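Local atomic coordinates of 5-formaminoimidazole-4-carboxamide-1-(beta)-D-ribofuranosyl 5'-monophosphate synthetase (Methanocaldococcus jannaschii, PDB entry 2R7M), a protein that catalyses the ATP- and formate-dependent formylation of AICAR to FAICAR, a folate-independent step of purine biosynthesis. Residues His27-Ile32 with Val53-Phe58; Arg117-Glu122 with Ser312-Gly317; Thr152-Phe157 with Glu199-Gly204. All coordinates share one frame; numbering follows the deposited sequence.

Contact 1: residues His27-Ile32 with Val53-Phe58; sequences HTSLHI and VPYKRF. With AMP (adenosine monophosphate), chain F; SO4 (sulfate ion), chain B.
Leu-30 carries the apolar part of this contact, its forked end resting between the rings of Tyr-55 and Phe-58. The CD2 methyl does most of the touching, lying 3.6 Å from Tyr-55 CD1 and 3.8 Å from Phe-58 CD2, and the other methyl, CD1, also reaches the Phe-58 ring. CG lies anti to the carbonyl carbon (chi1 -76°), which brings the methyls to the aromatic rings; the leucine crosses both side chains at about a right angle. Pro-54 CB lies over one face of the Tyr-55 ring, offset toward the rim. Leu-268 and Leu-331 of a second subunit pack on Leu-30 and Phe-58 respectively.

The fold is the Rossmann-like N-terminal domain, in which helices 29-38 and 53-57 each follow a strand of the parallel sheet, 20-24 and 43-47. The two strands are neighbours, and the contact joins the first turn of one helix to the short helix 53-57.

The polar groups of Ser-29 and Tyr-55 converge on Glu-265 of the second subunit, whose OE2 is hydrogen-bonded to both hydroxyls, so a partner across the interface ties the two segments together.

At the far end of 27-32, His-27 ND1 and Thr-28 OG1 share a hydrogen bond of 3.0 Å, which helps fix the imidazole. The outer edge of that ring meets a bound AMP, NE2 lying 3.4 Å from the ribose O4'; His-27 belongs to the AICAR site, consistent with AMP occupying the substrate's place.

Charge gathers on the outer side of 53-58. A sulfate ion, probably from the crystallisation liquor, accepts hydrogen bonds from Lys-56 NZ at O1 (3.0 Å) and from Arg-57 NE at O2 (2.9 Å), near the edge of the guanidinium, while Val-53 CG1 lies over the rim of one guanidinium face.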
# COMPACT_ATOMS: atom_id res chain seq x y z
N HIS A 27 -7.09 24.71 -13.88
CA HIS A 27 -8.12 23.80 -14.39
C HIS A 27 -8.14 22.40 -13.75
O HIS A 27 -9.00 22.11 -12.91
CB HIS A 27 -8.04 23.69 -15.91
CG HIS A 27 -9.25 23.08 -16.54
ND1 HIS A 27 -9.30 21.77 -16.94
CD2 HIS A 27 -10.47 23.61 -16.83
CE1 HIS A 27 -10.49 21.51 -17.46
NE2 HIS A 27 -11.22 22.61 -17.40
N THR A 28 -7.22 21.54 -14.16
CA THR A 28 -7.14 20.16 -13.68
C THR A 28 -5.68 19.73 -13.52
O THR A 28 -5.38 18.53 -13.56
CB THR A 28 -7.79 19.19 -14.69
OG1 THR A 28 -7.40 19.57 -16.02
CG2 THR A 28 -9.32 19.18 -14.59
N SER A 29 -4.78 20.69 -13.36
CA SER A 29 -3.35 20.40 -13.47
C SER A 29 -2.77 19.73 -12.22
O SER A 29 -1.75 19.07 -12.30
CB SER A 29 -2.56 21.67 -13.79
OG SER A 29 -2.55 22.54 -12.68
N LEU A 30 -3.43 19.90 -11.08
CA LEU A 30 -2.98 19.26 -9.85
C LEU A 30 -2.91 17.73 -9.94
O LEU A 30 -1.95 17.15 -9.45
CB LEU A 30 -3.87 19.67 -8.67
CG LEU A 30 -3.66 21.06 -8.10
CD1 LEU A 30 -4.59 21.27 -6.91
CD2 LEU A 30 -2.21 21.25 -7.68
N HIS A 31 -3.90 17.10 -10.56
CA HIS A 31 -3.88 15.64 -10.71
C HIS A 31 -3.24 15.18 -12.02
O HIS A 31 -2.76 14.06 -12.11
CB HIS A 31 -5.27 14.99 -10.50
CG HIS A 31 -6.29 15.35 -11.53
ND1 HIS A 31 -6.49 14.62 -12.68
CD2 HIS A 31 -7.20 16.36 -11.57
CE1 HIS A 31 -7.45 15.16 -13.39
NE2 HIS A 31 -7.92 16.21 -12.73
N ILE A 32 -3.23 16.06 -13.03
CA ILE A 32 -2.43 15.84 -14.22
C ILE A 32 -0.95 15.72 -13.84
O ILE A 32 -0.25 14.81 -14.30
CB ILE A 32 -2.59 16.99 -15.25
CG1 ILE A 32 -3.97 16.95 -15.92
CG2 ILE A 32 -1.50 16.92 -16.33
CD1 ILE A 32 -4.33 18.24 -16.65
N VAL A 53 1.38 29.38 -6.03
CA VAL A 53 1.38 28.81 -4.68
C VAL A 53 0.78 27.40 -4.55
O VAL A 53 1.35 26.55 -3.87
CB VAL A 53 0.69 29.75 -3.67
CG1 VAL A 53 0.29 29.00 -2.42
CG2 VAL A 53 1.61 30.91 -3.32
N PRO A 54 -0.38 27.15 -5.18
CA PRO A 54 -1.00 25.83 -5.05
C PRO A 54 -0.07 24.72 -5.55
O PRO A 54 -0.02 23.65 -4.96
CB PRO A 54 -2.24 25.93 -5.95
CG PRO A 54 -2.53 27.39 -6.04
CD PRO A 54 -1.19 28.04 -6.04
N TYR A 55 0.66 24.99 -6.63
CA TYR A 55 1.58 24.02 -7.25
C TYR A 55 2.89 23.87 -6.50
O TYR A 55 3.54 22.82 -6.58
CB TYR A 55 1.79 24.38 -8.72
CG TYR A 55 0.45 24.62 -9.35
CD1 TYR A 55 -0.33 23.55 -9.78
CD2 TYR A 55 -0.10 25.90 -9.42
CE1 TYR A 55 -1.58 23.75 -10.30
CE2 TYR A 55 -1.36 26.11 -9.94
CZ TYR A 55 -2.10 25.03 -10.37
OH TYR A 55 -3.36 25.20 -10.89
N LYS A 56 3.27 24.90 -5.74
CA LYS A 56 4.47 24.85 -4.92
C LYS A 56 4.21 24.11 -3.62
O LYS A 56 5.06 23.36 -3.14
CB LYS A 56 5.00 26.25 -4.63
CG LYS A 56 5.42 27.00 -5.88
CD LYS A 56 6.30 28.19 -5.55
CE LYS A 56 5.54 29.22 -4.75
NZ LYS A 56 6.44 30.35 -4.37
N ARG A 57 3.03 24.31 -3.05
CA ARG A 57 2.73 23.73 -1.75
C ARG A 57 2.24 22.29 -1.87
O ARG A 57 2.35 21.50 -0.94
CB ARG A 57 1.76 24.60 -0.96
CG ARG A 57 2.27 26.02 -0.77
CD ARG A 57 1.82 26.64 0.55
NE ARG A 57 2.20 28.04 0.63
CZ ARG A 57 1.51 28.99 1.27
NH1 ARG A 57 0.37 28.69 1.89
NH2 ARG A 57 1.94 30.24 1.26
N PHE A 58 1.72 21.94 -3.04
CA PHE A 58 1.30 20.57 -3.26
C PHE A 58 2.46 19.71 -3.79
O PHE A 58 2.32 18.50 -3.91
CB PHE A 58 0.06 20.53 -4.16
CG PHE A 58 -1.24 20.79 -3.43
CD1 PHE A 58 -1.57 20.06 -2.29
CD2 PHE A 58 -2.14 21.75 -3.88
CE1 PHE A 58 -2.77 20.28 -1.62
CE2 PHE A 58 -3.34 21.98 -3.21
CZ PHE A 58 -3.66 21.25 -2.08
P AMP F . -11.09 28.54 -15.58
O1P AMP F . -12.06 29.68 -15.83
O2P AMP F . -9.70 28.80 -16.10
O3P AMP F . -11.12 27.99 -14.17
O5' AMP F . -11.64 27.30 -16.46
C5' AMP F . -11.85 27.39 -17.86
C4' AMP F . -13.18 26.73 -18.25
O4' AMP F . -13.21 25.33 -17.94
C3' AMP F . -14.38 27.35 -17.54
O3' AMP F . -15.01 28.32 -18.38
C2' AMP F . -15.32 26.20 -17.26
O2' AMP F . -16.33 26.07 -18.26
C1' AMP F . -14.45 24.96 -17.32
N9 AMP F . -14.21 24.49 -15.93
C8 AMP F . -13.21 24.91 -15.14
N7 AMP F . -13.26 24.29 -13.94
C5 AMP F . -14.31 23.46 -13.95
C6 AMP F . -14.92 22.51 -13.00
N6 AMP F . -14.39 22.34 -11.75
N1 AMP F . -16.03 21.83 -13.40
C2 AMP F . -16.55 22.00 -14.63
N3 AMP F . -16.05 22.85 -15.54
C4 AMP F . -14.95 23.59 -15.27
S SO4 B . 4.85 29.64 -1.04
O1 SO4 B . 6.25 29.61 -1.46
O2 SO4 B . 4.78 29.26 0.37
O3 SO4 B . 4.32 31.00 -1.22
O4 SO4 B . 4.07 28.71 -1.85

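Contact 2: residues Arg117-Glu122 with Ser312-Gly317; sequences RILRWE and SARVDG. With AMP (adenosine monophosphate), chain F.
The carboxylate of Glu-122 meets the guanidinium of Arg-314 at its edge, the two planes standing 87° apart. Arg-314 NE donates to OE1 on the syn side of the carboxylate, 2.9 Å away, completing a salt bridge through one nitrogen. Along the same flat group, NH2 reaches Val-315 O, which lies in the guanidinium plane, at 3.0 Å. Over one face sits Ser-312 CB, offset toward the rim. Held by these two edge bonds, the guanidinium has little freedom to rotate.

In the ATP-grasp architecture of this chain, segment 312-317 leaves strand 306-312, the last of the five-stranded antiparallel sheet, and runs to a bound AMP beside His-27 of the AICAR site, where Gly-317 probably lines the pocket; segment 117-122 leads into the short helix 120-123 and packs on that exit loop.

The second oxygen of Glu-122 serves the backbone. Ala-313 N gives OE2 a short, nearly straight hydrogen bond of 2.6 Å, approaching from above the carboxylate plane, 42° out of it. To bring both oxygens there, CG of Glu-122 lies between the backbone N and the carbonyl carbon (chi1 75°), and the chain beyond runs out extended.

Apolar contacts border the salt bridge. Leu-119 CD2 rests 3.6 Å from Arg-314 CG, the two side chains crossing, and Ile-118 CG2 approaches the Ala-313 methyl CB at 3.9 Å. Within the loop, Ser-312 OG donates to Arg-314 O at 2.8 Å. Farther on, Asp-316 forms a salt bridge with Arg-228, and the adenine C6 of the AMP lies 3.5 Å from Gly-317 CA.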
# COMPACT_ATOMS: atom_id res chain seq x y z
N ARG A 117 -7.22 18.16 -33.53
CA ARG A 117 -8.28 18.66 -34.39
C ARG A 117 -9.63 18.73 -33.66
O ARG A 117 -10.40 19.66 -33.86
CB ARG A 117 -8.44 17.78 -35.64
CG ARG A 117 -7.18 17.56 -36.49
CD ARG A 117 -6.75 18.81 -37.26
NE ARG A 117 -5.75 19.58 -36.52
CZ ARG A 117 -5.28 20.77 -36.89
NH1 ARG A 117 -5.73 21.35 -38.00
NH2 ARG A 117 -4.37 21.38 -36.14
N ILE A 118 -9.88 17.74 -32.80
CA ILE A 118 -11.20 17.57 -32.20
C ILE A 118 -11.50 18.56 -31.08
O ILE A 118 -12.61 18.59 -30.56
CB ILE A 118 -11.43 16.12 -31.71
CG1 ILE A 118 -12.92 15.79 -31.76
CG2 ILE A 118 -10.87 15.92 -30.29
CD1 ILE A 118 -13.26 14.41 -31.27
N LEU A 119 -10.52 19.38 -30.72
CA LEU A 119 -10.74 20.40 -29.71
C LEU A 119 -11.65 21.51 -30.26
O LEU A 119 -12.26 22.26 -29.50
CB LEU A 119 -9.41 20.97 -29.21
CG LEU A 119 -8.48 19.98 -28.50
CD1 LEU A 119 -7.15 20.62 -28.13
CD2 LEU A 119 -9.15 19.39 -27.27
N ARG A 120 -11.73 21.61 -31.59
CA ARG A 120 -12.63 22.56 -32.23
C ARG A 120 -14.08 22.12 -32.11
O ARG A 120 -14.98 22.94 -32.00
CB ARG A 120 -12.28 22.74 -33.71
CG ARG A 120 -11.23 23.80 -33.95
CD ARG A 120 -11.37 24.40 -35.34
NE ARG A 120 -10.34 25.40 -35.57
CZ ARG A 120 -10.33 26.60 -35.00
NH1 ARG A 120 -9.34 27.45 -35.26
NH2 ARG A 120 -11.30 26.94 -34.17
N TRP A 121 -14.29 20.81 -32.13
CA TRP A 121 -15.64 20.26 -32.08
C TRP A 121 -16.34 20.42 -30.74
O TRP A 121 -17.56 20.25 -30.65
CB TRP A 121 -15.62 18.79 -32.50
CG TRP A 121 -15.50 18.63 -33.98
CD1 TRP A 121 -14.44 18.97 -34.77
CD2 TRP A 121 -16.49 18.08 -34.86
NE1 TRP A 121 -14.70 18.67 -36.08
CE2 TRP A 121 -15.95 18.12 -36.17
CE3 TRP A 121 -17.77 17.56 -34.67
CZ2 TRP A 121 -16.66 17.66 -37.27
CZ3 TRP A 121 -18.47 17.09 -35.77
CH2 TRP A 121 -17.91 17.15 -37.06
N GLU A 122 -15.59 20.74 -29.69
CA GLU A 122 -16.20 20.98 -28.39
C GLU A 122 -16.45 22.48 -28.21
O GLU A 122 -17.27 22.89 -27.39
CB GLU A 122 -15.32 20.46 -27.25
CG GLU A 122 -14.10 21.33 -26.97
CD GLU A 122 -13.34 20.93 -25.71
OE1 GLU A 122 -12.27 21.53 -25.47
OE2 GLU A 122 -13.80 20.04 -24.96
N SER A 312 -17.10 17.53 -23.30
CA SER A 312 -15.74 18.03 -23.46
C SER A 312 -14.96 17.01 -24.28
O SER A 312 -15.22 15.81 -24.20
CB SER A 312 -15.08 18.26 -22.10
OG SER A 312 -14.71 17.02 -21.52
N ALA A 313 -14.01 17.49 -25.07
CA ALA A 313 -13.22 16.61 -25.93
C ALA A 313 -11.82 16.42 -25.34
O ALA A 313 -10.92 15.88 -25.98
CB ALA A 313 -13.14 17.16 -27.35
N ARG A 314 -11.65 16.90 -24.12
CA ARG A 314 -10.44 16.67 -23.35
C ARG A 314 -10.83 16.49 -21.89
O ARG A 314 -11.99 16.22 -21.58
CB ARG A 314 -9.43 17.81 -23.54
CG ARG A 314 -10.05 19.17 -23.75
CD ARG A 314 -10.85 19.61 -22.55
NE ARG A 314 -11.49 20.89 -22.79
CZ ARG A 314 -12.17 21.57 -21.87
NH1 ARG A 314 -12.72 22.73 -22.18
NH2 ARG A 314 -12.29 21.08 -20.63
N VAL A 315 -9.86 16.61 -20.98
CA VAL A 315 -10.14 16.42 -19.57
C VAL A 315 -11.04 17.54 -19.06
O VAL A 315 -10.85 18.70 -19.40
CB VAL A 315 -8.83 16.29 -18.73
CG1 VAL A 315 -8.04 17.59 -18.72
CG2 VAL A 315 -9.12 15.77 -17.33
N ASP A 316 -12.05 17.16 -18.27
CA ASP A 316 -13.07 18.06 -17.73
C ASP A 316 -12.80 18.37 -16.25
O ASP A 316 -12.32 17.51 -15.51
CB ASP A 316 -14.45 17.42 -17.92
CG ASP A 316 -15.59 18.22 -17.27
OD1 ASP A 316 -16.26 18.99 -17.99
OD2 ASP A 316 -15.82 18.07 -16.05
N GLY A 317 -13.12 19.59 -15.83
CA GLY A 317 -12.83 20.05 -14.47
C GLY A 317 -13.35 19.16 -13.36
O GLY A 317 -12.82 19.16 -12.25
P AMP F . -11.09 28.54 -15.58
O1P AMP F . -12.06 29.68 -15.83
O2P AMP F . -9.70 28.80 -16.10
O3P AMP F . -11.12 27.99 -14.17
O5' AMP F . -11.64 27.30 -16.46
C5' AMP F . -11.85 27.39 -17.86
C4' AMP F . -13.18 26.73 -18.25
O4' AMP F . -13.21 25.33 -17.94
C3' AMP F . -14.38 27.35 -17.54
O3' AMP F . -15.01 28.32 -18.38
C2' AMP F . -15.32 26.20 -17.26
O2' AMP F . -16.33 26.07 -18.26
C1' AMP F . -14.45 24.96 -17.32
N9 AMP F . -14.21 24.49 -15.93
C8 AMP F . -13.21 24.91 -15.14
N7 AMP F . -13.26 24.29 -13.94
C5 AMP F . -14.31 23.46 -13.95
C6 AMP F . -14.92 22.51 -13.00
N6 AMP F . -14.39 22.34 -11.75
N1 AMP F . -16.03 21.83 -13.40
C2 AMP F . -16.55 22.00 -14.63
N3 AMP F . -16.05 22.85 -15.54
C4 AMP F . -14.95 23.59 -15.27

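Contact 3: residues Thr152-Phe157 with Glu199-Gly204. With AMP (adenosine monophosphate), chain E.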
# COMPACT_ATOMS: atom_id res chain seq x y z
N THR A 152 -40.94 24.72 -20.60
CA THR A 152 -39.85 25.37 -19.90
C THR A 152 -38.57 25.18 -20.70
O THR A 152 -38.25 24.07 -21.14
CB THR A 152 -39.71 24.88 -18.44
OG1 THR A 152 -40.96 25.04 -17.77
CG2 THR A 152 -38.65 25.69 -17.70
N VAL A 153 -37.86 26.28 -20.92
CA VAL A 153 -36.62 26.24 -21.68
C VAL A 153 -35.54 26.91 -20.86
O VAL A 153 -35.83 27.64 -19.91
CB VAL A 153 -36.72 26.98 -23.05
CG1 VAL A 153 -37.70 26.28 -23.99
CG2 VAL A 153 -37.08 28.43 -22.85
N ILE A 154 -34.29 26.66 -21.23
CA ILE A 154 -33.19 27.42 -20.66
C ILE A 154 -32.54 28.14 -21.82
O ILE A 154 -32.47 27.61 -22.92
CB ILE A 154 -32.16 26.50 -19.92
CG1 ILE A 154 -31.08 27.34 -19.23
CG2 ILE A 154 -31.57 25.47 -20.88
CD1 ILE A 154 -30.07 26.52 -18.43
N VAL A 155 -32.08 29.37 -21.58
CA VAL A 155 -31.54 30.16 -22.68
C VAL A 155 -30.09 30.55 -22.42
O VAL A 155 -29.80 31.22 -21.43
CB VAL A 155 -32.39 31.43 -22.97
CG1 VAL A 155 -31.91 32.09 -24.25
CG2 VAL A 155 -33.86 31.07 -23.07
N LYS A 156 -29.21 30.16 -23.33
CA LYS A 156 -27.78 30.37 -23.17
C LYS A 156 -27.22 31.35 -24.20
O LYS A 156 -27.63 31.36 -25.36
CB LYS A 156 -27.03 29.03 -23.28
CG LYS A 156 -27.67 27.90 -22.50
CD LYS A 156 -26.99 26.57 -22.81
CE LYS A 156 -27.34 25.53 -21.76
NZ LYS A 156 -26.98 24.15 -22.21
N PHE A 157 -26.26 32.17 -23.76
CA PHE A 157 -25.56 33.10 -24.63
C PHE A 157 -24.06 32.90 -24.44
O PHE A 157 -23.56 32.97 -23.31
CB PHE A 157 -25.94 34.55 -24.29
CG PHE A 157 -27.40 34.72 -23.94
CD1 PHE A 157 -27.84 34.51 -22.65
CD2 PHE A 157 -28.32 35.10 -24.91
CE1 PHE A 157 -29.18 34.67 -22.32
CE2 PHE A 157 -29.66 35.26 -24.59
CZ PHE A 157 -30.09 35.04 -23.30
N GLU A 199 -33.07 26.05 -25.53
CA GLU A 199 -33.29 24.61 -25.56
C GLU A 199 -34.18 24.15 -24.43
O GLU A 199 -34.35 24.83 -23.42
CB GLU A 199 -31.96 23.84 -25.55
CG GLU A 199 -31.01 24.16 -24.38
CD GLU A 199 -29.79 23.24 -24.33
OE1 GLU A 199 -29.20 22.94 -25.40
OE2 GLU A 199 -29.41 22.80 -23.23
N GLU A 200 -34.76 22.98 -24.62
CA GLU A 200 -35.53 22.31 -23.60
C GLU A 200 -34.81 22.34 -22.25
O GLU A 200 -33.62 22.05 -22.16
CB GLU A 200 -35.74 20.86 -24.03
CG GLU A 200 -36.46 20.01 -23.04
CD GLU A 200 -36.56 18.58 -23.49
OE1 GLU A 200 -35.94 18.23 -24.53
OE2 GLU A 200 -37.25 17.80 -22.80
N TYR A 201 -35.53 22.71 -21.19
CA TYR A 201 -35.01 22.61 -19.84
C TYR A 201 -35.21 21.16 -19.39
O TYR A 201 -36.34 20.71 -19.22
CB TYR A 201 -35.71 23.58 -18.87
CG TYR A 201 -35.03 23.67 -17.53
CD1 TYR A 201 -34.12 24.68 -17.26
CD2 TYR A 201 -35.27 22.72 -16.53
CE1 TYR A 201 -33.46 24.76 -16.03
CE2 TYR A 201 -34.61 22.78 -15.30
CZ TYR A 201 -33.71 23.80 -15.06
OH TYR A 201 -33.06 23.88 -13.84
N VAL A 202 -34.11 20.42 -19.24
CA VAL A 202 -34.21 19.05 -18.76
C VAL A 202 -34.21 19.03 -17.23
O VAL A 202 -33.31 19.58 -16.59
CB VAL A 202 -33.10 18.12 -19.34
CG1 VAL A 202 -33.23 16.71 -18.79
CG2 VAL A 202 -33.17 18.10 -20.88
N VAL A 203 -35.25 18.43 -16.66
CA VAL A 203 -35.42 18.34 -15.22
C VAL A 203 -34.96 16.96 -14.73
O VAL A 203 -35.58 15.94 -15.04
CB VAL A 203 -36.89 18.59 -14.80
CG1 VAL A 203 -37.04 18.60 -13.28
CG2 VAL A 203 -37.41 19.90 -15.41
N GLY A 204 -33.85 16.93 -13.99
CA GLY A 204 -33.29 15.65 -13.59
C GLY A 204 -32.01 15.75 -12.79
O GLY A 204 -31.60 16.83 -12.37
P AMP E . -23.58 24.89 -19.89
O1P AMP E . -22.48 23.92 -19.54
O2P AMP E . -23.18 26.34 -19.88
O3P AMP E . -24.43 24.42 -21.04
O5' AMP E . -24.63 24.83 -18.68
C5' AMP E . -24.41 25.52 -17.45
C4' AMP E . -25.34 24.86 -16.45
O4' AMP E . -26.71 25.12 -16.80
C3' AMP E . -25.21 23.34 -16.49
O3' AMP E . -24.15 22.83 -15.67
C2' AMP E . -26.58 22.88 -16.03
O2' AMP E . -26.62 22.79 -14.61
C1' AMP E . -27.52 23.98 -16.53
N9 AMP E . -28.10 23.50 -17.80
C8 AMP E . -27.47 23.52 -18.99
N7 AMP E . -28.24 22.97 -19.96
C5 AMP E . -29.40 22.60 -19.38
C6 AMP E . -30.66 21.98 -19.84
N6 AMP E . -30.83 21.62 -21.13
N1 AMP E . -31.62 21.75 -18.91
C2 AMP E . -31.45 22.08 -17.61
N3 AMP E . -30.33 22.65 -17.13
C4 AMP E . -29.29 22.93 -17.95
O HOH W 1 -38.92 21.45 -19.18
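Ile-154 and Glu-199 lie side by side, pointing the same way off the sheet, and between them they meet adenine on two sides. The isoleucine lies over one face of the base, CD1 sitting 3.7 Å from AMP N9 and CG2 near C6. Glu-199 runs past it to the base's rim, where OE2 accepts from AMP N6 at 2.8 Å. From the strand of Ile-154, two residues on, Lys-156 extends to the same oxygen, NZ approaching OE2 at 3.0 Å from well above the carboxylate plane in a salt bridge. That ammonium also donates to AMP N7 and to the phosphate O3P, each at 2.8 Å.

This is the nucleotide pocket of the ATP-grasp fold, built on antiparallel strands 153-156 and 197-200. Ile-154 and Glu-199 form a hydrogen-bonded pair, and Tyr-201 N continues the backbone pairing to Thr-152 O. Past the strand, Val-202 N donates to AMP N1.

A leucine in place of Glu-199 would probably cost Lys-156 its carboxylate partner, leaving it the phosphate and N7, and leave adenine N6 with the weak bond to Glu-200 O.

Tyr-201 stands at the C2 end of the base, presenting a ring face to it. Its CG anti to the backbone N (chi1 -170°) puts the ring alongside Thr-152, its edge against Ile-154 CB at 3.8 Å, while AMP C2 stands over the ring centre, 3.6 Å above the plane.

Overall arrangement
All three contacts are buried, at different distances from the chain's centre. Contact 2 lies nearest, about 6 Å from it, and no other subunit touches its segments; contacts 1 and 3 lie about 17 and 20 Å out, on opposite sides, and meet other subunits. Contact 1 is mainly apolar with its hydroxyls satisfied across an interface, contact 2 rests on one glutamate that pairs with an arginine and a main-chain N-H, and contact 3 adds strand pairing to a salt bridge shared with the nucleotide. Contacts 1 and 2 touch through Thr-28 and Val-315 and border one AMP, joining the Rossmann-like and ATP-grasp parts. Contact 3, nested within the loop closed by contact 2, holds a second AMP.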